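Local structure of murein peptide amidase A (Escherichia coli O157:H7, 5HXD) at residues L141-S155 against S194-C206. The protein probably hydrolyses the gamma-D-glutamyl-diaminopimelate amide bond of the murein tripeptide, using one zinc ion per subunit, in the breakdown of cell-wall muropeptides. Numbering follows the deposited sequence.
Sequences LCQLIHRIQPAWVVS and SFGSWCADLNLHC
W198 reaches from helix 195-201 to helix 136-148 and receives the thiol of C142 over one face of its indole, with SG 3.5 Å from the centroid of the six-membered ring. On the opposite face lies CD1 of L202, four residues on, so the flat ring is sandwiched between a polarisable sulfur and a methyl. Its long side chain suits the place because the axes of segments 141-148 and 195-201, inclined at 34°, come no closer than 12.5 Å, a distance that large side chains must span. CE1 of H146 comes to CZ2 of the indole at an oblique angle, the two ring planes about 76° apart; its ND1 donates to C142 O from above the carbonyl plane, which limits the turning of the imidazole.

Deeper in, apolar groups interlock. I145, with CG1 anti to its carbonyl carbon (chi1 -56°), sends CD1 to the edge of F195, in the ring plane, 3.5 Å from CE1. L141 CD2 approaches the same ring obliquely, and V153 CG1 also meets its edge. The branching of valine serves two neighbours, since CG2 of V153 packs 3.5 Å from L204 CD2, a methyl that also touches I145 CG2.

Backbone pairing completes the contact: V153 N donates to H205 O (2.8 Å), and V153 pairs with C206 in the parallel register of strands 153-157 and 206-210. These helices pack on one face of the mixed central sheet, the alpha/beta framework of M14 zinc carboxypeptidases, whose strand 153-157 ends at the predicted zinc ligand H157.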
ATOM      1  N   LEU A 141      12.680 -14.038   1.697  1.00 40.55           N
ATOM      2  CA  LEU A 141      12.184 -14.467   0.399  1.00 40.67           C
ATOM      3  C   LEU A 141      13.148 -15.452  -0.262  1.00 39.72           C
ATOM      4  O   LEU A 141      12.710 -16.391  -0.892  1.00 43.72           O
ATOM      5  CB  LEU A 141      11.951 -13.275  -0.534  1.00 36.95           C
ATOM      6  CG  LEU A 141      11.246 -13.658  -1.844  1.00 34.12           C
ATOM      7  CD1 LEU A 141       9.792 -14.008  -1.586  1.00 37.33           C
ATOM      8  CD2 LEU A 141      11.359 -12.580  -2.905  1.00 36.42           C
ATOM      9  N   CYS A 142      14.452 -15.222  -0.129  1.00 41.46           N
ATOM     10  CA  CYS A 142      15.463 -16.094  -0.719  1.00 39.38           C
ATOM     11  C   CYS A 142      15.400 -17.518  -0.184  1.00 45.11           C
ATOM     12  O   CYS A 142      15.634 -18.482  -0.934  1.00 44.38           O
ATOM     13  CB  CYS A 142      16.863 -15.536  -0.482  1.00 38.89           C
ATOM     14  SG  CYS A 142      17.314 -14.230  -1.610  1.00 45.39           S
ATOM     15  N   GLN A 143      15.094 -17.650   1.106  1.00 40.02           N
ATOM     16  CA  GLN A 143      14.998 -18.960   1.729  1.00 44.43           C
ATOM     17  C   GLN A 143      13.683 -19.665   1.393  1.00 46.95           C
ATOM     18  O   GLN A 143      13.658 -20.892   1.189  1.00 47.64           O
ATOM     19  CB  GLN A 143      15.181 -18.851   3.242  1.00 40.58           C
ATOM     20  CG  GLN A 143      16.645 -18.729   3.656  1.00 48.50           C
ATOM     21  CD  GLN A 143      17.574 -19.679   2.868  1.00 66.44           C
ATOM     22  OE1 GLN A 143      17.283 -20.879   2.707  1.00 69.05           O
ATOM     23  NE2 GLN A 143      18.692 -19.136   2.363  1.00 59.69           N
ATOM     24  N   LEU A 144      12.604 -18.889   1.336  1.00 42.60           N
ATOM     25  CA  LEU A 144      11.315 -19.366   0.851  1.00 42.66           C
ATOM     26  C   LEU A 144      11.479 -20.044  -0.512  1.00 45.24           C
ATOM     27  O   LEU A 144      11.059 -21.185  -0.697  1.00 47.83           O
ATOM     28  CB  LEU A 144      10.315 -18.202   0.752  1.00 40.69           C
ATOM     29  CG  LEU A 144       8.888 -18.471   0.267  1.00 41.15           C
ATOM     30  CD1 LEU A 144       8.037 -19.088   1.362  1.00 46.78           C
ATOM     31  CD2 LEU A 144       8.248 -17.199  -0.251  1.00 38.80           C
ATOM     32  N   ILE A 145      12.117 -19.350  -1.450  1.00 40.51           N
ATOM     33  CA  ILE A 145      12.249 -19.859  -2.814  1.00 48.52           C
ATOM     34  C   ILE A 145      13.192 -21.083  -2.890  1.00 44.77           C
ATOM     35  O   ILE A 145      13.100 -21.874  -3.824  1.00 45.01           O
ATOM     36  CB  ILE A 145      12.707 -18.715  -3.780  1.00 45.85           C
ATOM     37  CG1 ILE A 145      11.714 -17.558  -3.693  1.00 43.48           C
ATOM     38  CG2 ILE A 145      12.781 -19.187  -5.229  1.00 37.66           C
ATOM     39  CD1 ILE A 145      12.012 -16.386  -4.610  1.00 42.69           C
ATOM     40  N   HIS A 146      14.066 -21.257  -1.897  1.00 46.97           N
ATOM     41  CA  HIS A 146      14.884 -22.474  -1.795  1.00 45.18           C
ATOM     42  C   HIS A 146      14.060 -23.629  -1.247  1.00 47.24           C
ATOM     43  O   HIS A 146      14.085 -24.727  -1.797  1.00 58.19           O
ATOM     44  CB  HIS A 146      16.111 -22.256  -0.909  1.00 47.67           C
ATOM     45  CG  HIS A 146      17.312 -21.737  -1.648  1.00 51.59           C
ATOM     46  ND1 HIS A 146      17.732 -20.434  -1.552  1.00 53.99           N
ATOM     47  CD2 HIS A 146      18.170 -22.360  -2.490  1.00 53.91           C
ATOM     48  CE1 HIS A 146      18.811 -20.266  -2.310  1.00 51.29           C
ATOM     49  NE2 HIS A 146      19.091 -21.415  -2.885  1.00 50.67           N
ATOM     50  N   ARG A 147      13.322 -23.374  -0.172  1.00 50.90           N
ATOM     51  CA  ARG A 147      12.437 -24.376   0.425  1.00 53.08           C
ATOM     52  C   ARG A 147      11.442 -24.955  -0.606  1.00 54.90           C
ATOM     53  O   ARG A 147      11.363 -26.179  -0.788  1.00 50.91           O
ATOM     54  CB  ARG A 147      11.682 -23.765   1.617  1.00 54.12           C
ATOM     55  CG  ARG A 147      10.821 -24.746   2.444  1.00 67.18           C
ATOM     56  CD  ARG A 147       9.727 -24.010   3.271  1.00 51.55           C
ATOM     57  NE  ARG A 147      10.275 -22.880   4.024  1.00 56.05           N
ATOM     58  CZ  ARG A 147       9.553 -21.836   4.441  1.00 67.55           C
ATOM     59  NH1 ARG A 147       8.252 -21.797   4.162  1.00 67.48           N
ATOM     60  NH2 ARG A 147      10.115 -20.826   5.126  1.00 50.36           N
ATOM     61  N   ILE A 148      10.707 -24.075  -1.296  1.00 50.47           N
ATOM     62  CA  ILE A 148       9.594 -24.511  -2.144  1.00 45.62           C
ATOM     63  C   ILE A 148       9.981 -24.903  -3.570  1.00 44.89           C
ATOM     64  O   ILE A 148       9.227 -25.637  -4.226  1.00 49.33           O
ATOM     65  CB  ILE A 148       8.493 -23.422  -2.246  1.00 42.40           C
ATOM     66  CG1 ILE A 148       9.015 -22.194  -2.992  1.00 39.57           C
ATOM     67  CG2 ILE A 148       7.964 -23.056  -0.875  1.00 48.21           C
ATOM     68  CD1 ILE A 148       7.960 -21.494  -3.784  1.00 41.13           C
ATOM     69  N   GLN A 149      11.131 -24.411  -4.041  1.00 45.84           N
ATOM     70  CA  GLN A 149      11.630 -24.623  -5.416  1.00 48.75           C
ATOM     71  C   GLN A 149      10.579 -24.426  -6.519  1.00 50.50           C
ATOM     72  O   GLN A 149      10.151 -25.396  -7.167  1.00 52.04           O
ATOM     73  CB  GLN A 149      12.218 -26.028  -5.567  1.00 45.15           C
ATOM     74  CG  GLN A 149      13.293 -26.403  -4.573  1.00 49.23           C
ATOM     75  CD  GLN A 149      13.504 -27.913  -4.519  1.00 54.24           C
ATOM     76  OE1 GLN A 149      12.810 -28.679  -5.206  1.00 60.00           O
ATOM     77  NE2 GLN A 149      14.457 -28.350  -3.704  1.00 51.91           N
ATOM     78  N   PRO A 150      10.165 -23.179  -6.751  1.00 43.54           N
ATOM     79  CA  PRO A 150       9.085 -22.938  -7.717  1.00 49.66           C
ATOM     80  C   PRO A 150       9.484 -23.227  -9.160  1.00 46.85           C
ATOM     81  O   PRO A 150      10.673 -23.234  -9.469  1.00 49.05           O
ATOM     82  CB  PRO A 150       8.783 -21.447  -7.535  1.00 45.83           C
ATOM     83  CG  PRO A 150      10.066 -20.875  -7.050  1.00 44.14           C
ATOM     84  CD  PRO A 150      10.676 -21.931  -6.173  1.00 44.34           C
ATOM     85  N   ALA A 151       8.496 -23.445 -10.024  1.00 42.97           N
ATOM     86  CA  ALA A 151       8.738 -23.629 -11.452  1.00 41.50           C
ATOM     87  C   ALA A 151       9.217 -22.333 -12.106  1.00 46.59           C
ATOM     88  O   ALA A 151       9.971 -22.350 -13.083  1.00 50.83           O
ATOM     89  CB  ALA A 151       7.476 -24.124 -12.131  1.00 42.18           C
ATOM     90  N   TRP A 152       8.749 -21.213 -11.560  1.00 50.34           N
ATOM     91  CA  TRP A 152       9.065 -19.877 -12.058  1.00 47.19           C
ATOM     92  C   TRP A 152       8.564 -18.824 -11.066  1.00 47.10           C
ATOM     93  O   TRP A 152       7.964 -19.164 -10.041  1.00 46.53           O
ATOM     94  CB  TRP A 152       8.444 -19.659 -13.433  1.00 45.05           C
ATOM     95  CG  TRP A 152       7.032 -20.150 -13.544  1.00 45.71           C
ATOM     96  CD1 TRP A 152       6.610 -21.315 -14.121  1.00 49.75           C
ATOM     97  CD2 TRP A 152       5.853 -19.487 -13.075  1.00 47.70           C
ATOM     98  NE1 TRP A 152       5.239 -21.415 -14.043  1.00 49.51           N
ATOM     99  CE2 TRP A 152       4.753 -20.309 -13.403  1.00 46.97           C
ATOM    100  CE3 TRP A 152       5.618 -18.273 -12.411  1.00 44.07           C
ATOM    101  CZ2 TRP A 152       3.444 -19.956 -13.089  1.00 50.29           C
ATOM    102  CZ3 TRP A 152       4.323 -17.929 -12.098  1.00 41.72           C
ATOM    103  CH2 TRP A 152       3.251 -18.763 -12.435  1.00 50.41           C
ATOM    104  N   VAL A 153       8.825 -17.554 -11.365  1.00 44.96           N
ATOM    105  CA  VAL A 153       8.364 -16.451 -10.535  1.00 40.74           C
ATOM    106  C   VAL A 153       7.849 -15.306 -11.397  1.00 40.69           C
ATOM    107  O   VAL A 153       8.547 -14.857 -12.287  1.00 42.03           O
ATOM    108  CB  VAL A 153       9.501 -15.915  -9.607  1.00 48.13           C
ATOM    109  CG1 VAL A 153       8.979 -14.828  -8.639  1.00 39.22           C
ATOM    110  CG2 VAL A 153      10.138 -17.047  -8.822  1.00 49.37           C
ATOM    111  N   VAL A 154       6.631 -14.832 -11.135  1.00 41.52           N
ATOM    112  CA  VAL A 154       6.184 -13.553 -11.687  1.00 42.24           C
ATOM    113  C   VAL A 154       6.157 -12.488 -10.580  1.00 46.13           C
ATOM    114  O   VAL A 154       5.462 -12.637  -9.569  1.00 45.81           O
ATOM    115  CB  VAL A 154       4.782 -13.634 -12.342  1.00 42.49           C
ATOM    116  CG1 VAL A 154       4.284 -12.235 -12.677  1.00 43.29           C
ATOM    117  CG2 VAL A 154       4.813 -14.493 -13.602  1.00 50.61           C
ATOM    118  N   SER A 155       6.929 -11.423 -10.770  1.00 46.32           N
ATOM    119  CA  SER A 155       7.012 -10.337  -9.799  1.00 42.91           C
ATOM    120  C   SER A 155       6.428  -9.049 -10.369  1.00 46.44           C
ATOM    121  O   SER A 155       6.949  -8.499 -11.330  1.00 48.67           O
ATOM    122  CB  SER A 155       8.458 -10.113  -9.380  1.00 42.14           C
ATOM    123  OG  SER A 155       8.612  -8.830  -8.817  1.00 44.70           O
ATOM    124  N   SER A 194      19.278  -7.020  -8.275  1.00 40.86           N
ATOM    125  CA  SER A 194      17.827  -7.176  -8.468  1.00 42.18           C
ATOM    126  C   SER A 194      17.351  -8.624  -8.254  1.00 41.57           C
ATOM    127  O   SER A 194      18.147  -9.568  -8.298  1.00 39.25           O
ATOM    128  CB  SER A 194      17.416  -6.705  -9.865  1.00 41.42           C
ATOM    129  OG  SER A 194      17.657  -7.708 -10.837  1.00 39.40           O
ATOM    130  N   PHE A 195      16.052  -8.783  -8.007  1.00 37.86           N
ATOM    131  CA  PHE A 195      15.489 -10.090  -7.720  1.00 36.60           C
ATOM    132  C   PHE A 195      15.664 -10.990  -8.951  1.00 42.28           C
ATOM    133  O   PHE A 195      16.056 -12.154  -8.840  1.00 43.47           O
ATOM    134  CB  PHE A 195      14.018  -9.965  -7.318  1.00 34.70           C
ATOM    135  CG  PHE A 195      13.286 -11.273  -7.257  1.00 39.42           C
ATOM    136  CD1 PHE A 195      13.560 -12.193  -6.258  1.00 42.79           C
ATOM    137  CD2 PHE A 195      12.332 -11.591  -8.207  1.00 39.75           C
ATOM    138  CE1 PHE A 195      12.894 -13.406  -6.204  1.00 37.30           C
ATOM    139  CE2 PHE A 195      11.664 -12.790  -8.162  1.00 41.01           C
ATOM    140  CZ  PHE A 195      11.941 -13.701  -7.152  1.00 41.32           C
ATOM    141  N   GLY A 196      15.412 -10.427 -10.126  1.00 40.67           N
ATOM    142  CA  GLY A 196      15.623 -11.132 -11.369  1.00 38.86           C
ATOM    143  C   GLY A 196      17.071 -11.500 -11.599  1.00 38.73           C
ATOM    144  O   GLY A 196      17.358 -12.540 -12.181  1.00 45.61           O
ATOM    145  N   SER A 197      17.987 -10.651 -11.152  1.00 39.71           N
ATOM    146  CA  SER A 197      19.408 -10.947 -11.271  1.00 39.18           C
ATOM    147  C   SER A 197      19.779 -12.153 -10.411  1.00 42.81           C
ATOM    148  O   SER A 197      20.643 -12.961 -10.776  1.00 43.74           O
ATOM    149  CB  SER A 197      20.252  -9.741 -10.864  1.00 39.27           C
ATOM    150  OG  SER A 197      20.401  -8.817 -11.921  1.00 41.38           O
ATOM    151  N   TRP A 198      19.134 -12.254  -9.255  1.00 39.41           N
ATOM    152  CA  TRP A 198      19.364 -13.365  -8.354  1.00 43.45           C
ATOM    153  C   TRP A 198      18.759 -14.640  -8.939  1.00 46.39           C
ATOM    154  O   TRP A 198      19.303 -15.731  -8.823  1.00 42.72           O
ATOM    155  CB  TRP A 198      18.752 -13.066  -6.997  1.00 39.06           C
ATOM    156  CG  TRP A 198      19.016 -14.105  -5.958  1.00 43.84           C
ATOM    157  CD1 TRP A 198      20.196 -14.351  -5.322  1.00 45.31           C
ATOM    158  CD2 TRP A 198      18.065 -15.019  -5.407  1.00 45.26           C
ATOM    159  NE1 TRP A 198      20.041 -15.365  -4.408  1.00 43.58           N
ATOM    160  CE2 TRP A 198      18.741 -15.789  -4.438  1.00 41.38           C
ATOM    161  CE3 TRP A 198      16.705 -15.256  -5.634  1.00 42.76           C
ATOM    162  CZ2 TRP A 198      18.109 -16.772  -3.704  1.00 40.22           C
ATOM    163  CZ3 TRP A 198      16.087 -16.232  -4.917  1.00 38.56           C
ATOM    164  CH2 TRP A 198      16.784 -16.976  -3.953  1.00 43.36           C
ATOM    165  N   CYS A 199      17.606 -14.475  -9.564  1.00 43.21           N
ATOM    166  CA  CYS A 199      16.910 -15.580 -10.164  1.00 42.64           C
ATOM    167  C   CYS A 199      17.710 -16.183 -11.335  1.00 46.08           C
ATOM    168  O   CYS A 199      17.826 -17.413 -11.454  1.00 42.94           O
ATOM    169  CB  CYS A 199      15.525 -15.111 -10.614  1.00 41.86           C
ATOM    170  SG  CYS A 199      14.285 -15.133  -9.297  1.00 43.33           S
ATOM    171  N   ALA A 200      18.269 -15.314 -12.180  1.00 42.06           N
ATOM    172  CA  ALA A 200      19.067 -15.767 -13.313  1.00 43.13           C
ATOM    173  C   ALA A 200      20.255 -16.595 -12.853  1.00 47.77           C
ATOM    174  O   ALA A 200      20.602 -17.588 -13.500  1.00 50.35           O
ATOM    175  CB  ALA A 200      19.546 -14.606 -14.140  1.00 40.82           C
ATOM    176  N   ASP A 201      20.876 -16.212 -11.740  1.00 41.90           N
ATOM    177  CA  ASP A 201      22.039 -16.972 -11.276  1.00 47.53           C
ATOM    178  C   ASP A 201      21.677 -18.370 -10.701  1.00 47.42           C
ATOM    179  O   ASP A 201      22.523 -19.268 -10.654  1.00 44.83           O
ATOM    180  CB  ASP A 201      22.833 -16.145 -10.262  1.00 41.45           C
ATOM    181  CG  ASP A 201      23.564 -14.974 -10.916  1.00 44.23           C
ATOM    182  OD1 ASP A 201      23.559 -14.873 -12.171  1.00 41.41           O
ATOM    183  OD2 ASP A 201      24.175 -14.171 -10.182  1.00 43.36           O
ATOM    184  N   LEU A 202      20.422 -18.555 -10.299  1.00 45.90           N
ATOM    185  CA  LEU A 202      19.943 -19.856  -9.836  1.00 47.17           C
ATOM    186  C   LEU A 202      19.327 -20.648 -10.990  1.00 49.08           C
ATOM    187  O   LEU A 202      18.830 -21.770 -10.796  1.00 42.13           O
ATOM    188  CB  LEU A 202      18.913 -19.696  -8.712  1.00 40.73           C
ATOM    189  CG  LEU A 202      19.460 -19.340  -7.335  1.00 43.56           C
ATOM    190  CD1 LEU A 202      18.322 -18.992  -6.404  1.00 45.21           C
ATOM    191  CD2 LEU A 202      20.274 -20.491  -6.769  1.00 47.71           C
ATOM    192  N   ASN A 203      19.374 -20.051 -12.182  1.00 48.03           N
ATOM    193  CA  ASN A 203      18.675 -20.559 -13.362  1.00 45.40           C
ATOM    194  C   ASN A 203      17.177 -20.711 -13.123  1.00 46.59           C
ATOM    195  O   ASN A 203      16.537 -21.587 -13.709  1.00 50.57           O
ATOM    196  CB  ASN A 203      19.270 -21.889 -13.817  1.00 48.38           C
ATOM    197  CG  ASN A 203      20.616 -21.720 -14.487  1.00 54.29           C
ATOM    198  OD1 ASN A 203      21.149 -20.604 -14.583  1.00 52.96           O
ATOM    199  ND2 ASN A 203      21.179 -22.827 -14.958  1.00 50.70           N
ATOM    200  N   LEU A 204      16.630 -19.846 -12.264  1.00 46.02           N
ATOM    201  CA  LEU A 204      15.187 -19.746 -12.037  1.00 43.90           C
ATOM    202  C   LEU A 204      14.544 -18.703 -12.942  1.00 41.14           C
ATOM    203  O   LEU A 204      15.002 -17.568 -12.997  1.00 39.37           O
ATOM    204  CB  LEU A 204      14.896 -19.398 -10.580  1.00 46.59           C
ATOM    205  CG  LEU A 204      13.420 -19.140 -10.262  1.00 47.09           C
ATOM    206  CD1 LEU A 204      12.584 -20.373 -10.590  1.00 43.34           C
ATOM    207  CD2 LEU A 204      13.238 -18.730  -8.799  1.00 38.92           C
ATOM    208  N   HIS A 205      13.484 -19.084 -13.646  1.00 41.11           N
ATOM    209  CA  HIS A 205      12.819 -18.155 -14.561  1.00 44.91           C
ATOM    210  C   HIS A 205      12.007 -17.106 -13.809  1.00 51.28           C
ATOM    211  O   HIS A 205      10.982 -17.438 -13.201  1.00 50.88           O
ATOM    212  CB  HIS A 205      11.906 -18.901 -15.535  1.00 43.29           C
ATOM    213  CG  HIS A 205      11.287 -18.023 -16.582  1.00 47.13           C
ATOM    214  ND1 HIS A 205      10.062 -18.301 -17.156  1.00 47.32           N
ATOM    215  CD2 HIS A 205      11.717 -16.879 -17.161  1.00 51.72           C
ATOM    216  CE1 HIS A 205       9.763 -17.363 -18.036  1.00 47.30           C
ATOM    217  NE2 HIS A 205      10.754 -16.489 -18.066  1.00 51.42           N
ATOM    218  N   CYS A 206      12.476 -15.850 -13.858  1.00 51.48           N
ATOM    219  CA  CYS A 206      11.769 -14.691 -13.301  1.00 44.93           C
ATOM    220  C   CYS A 206      11.239 -13.776 -14.419  1.00 54.85           C
ATOM    221  O   CYS A 206      11.931 -13.490 -15.413  1.00 51.34           O
ATOM    222  CB  CYS A 206      12.673 -13.883 -12.355  1.00 43.17           C
ATOM    223  SG  CYS A 206      11.909 -12.352 -11.628  1.00 44.28           S
TER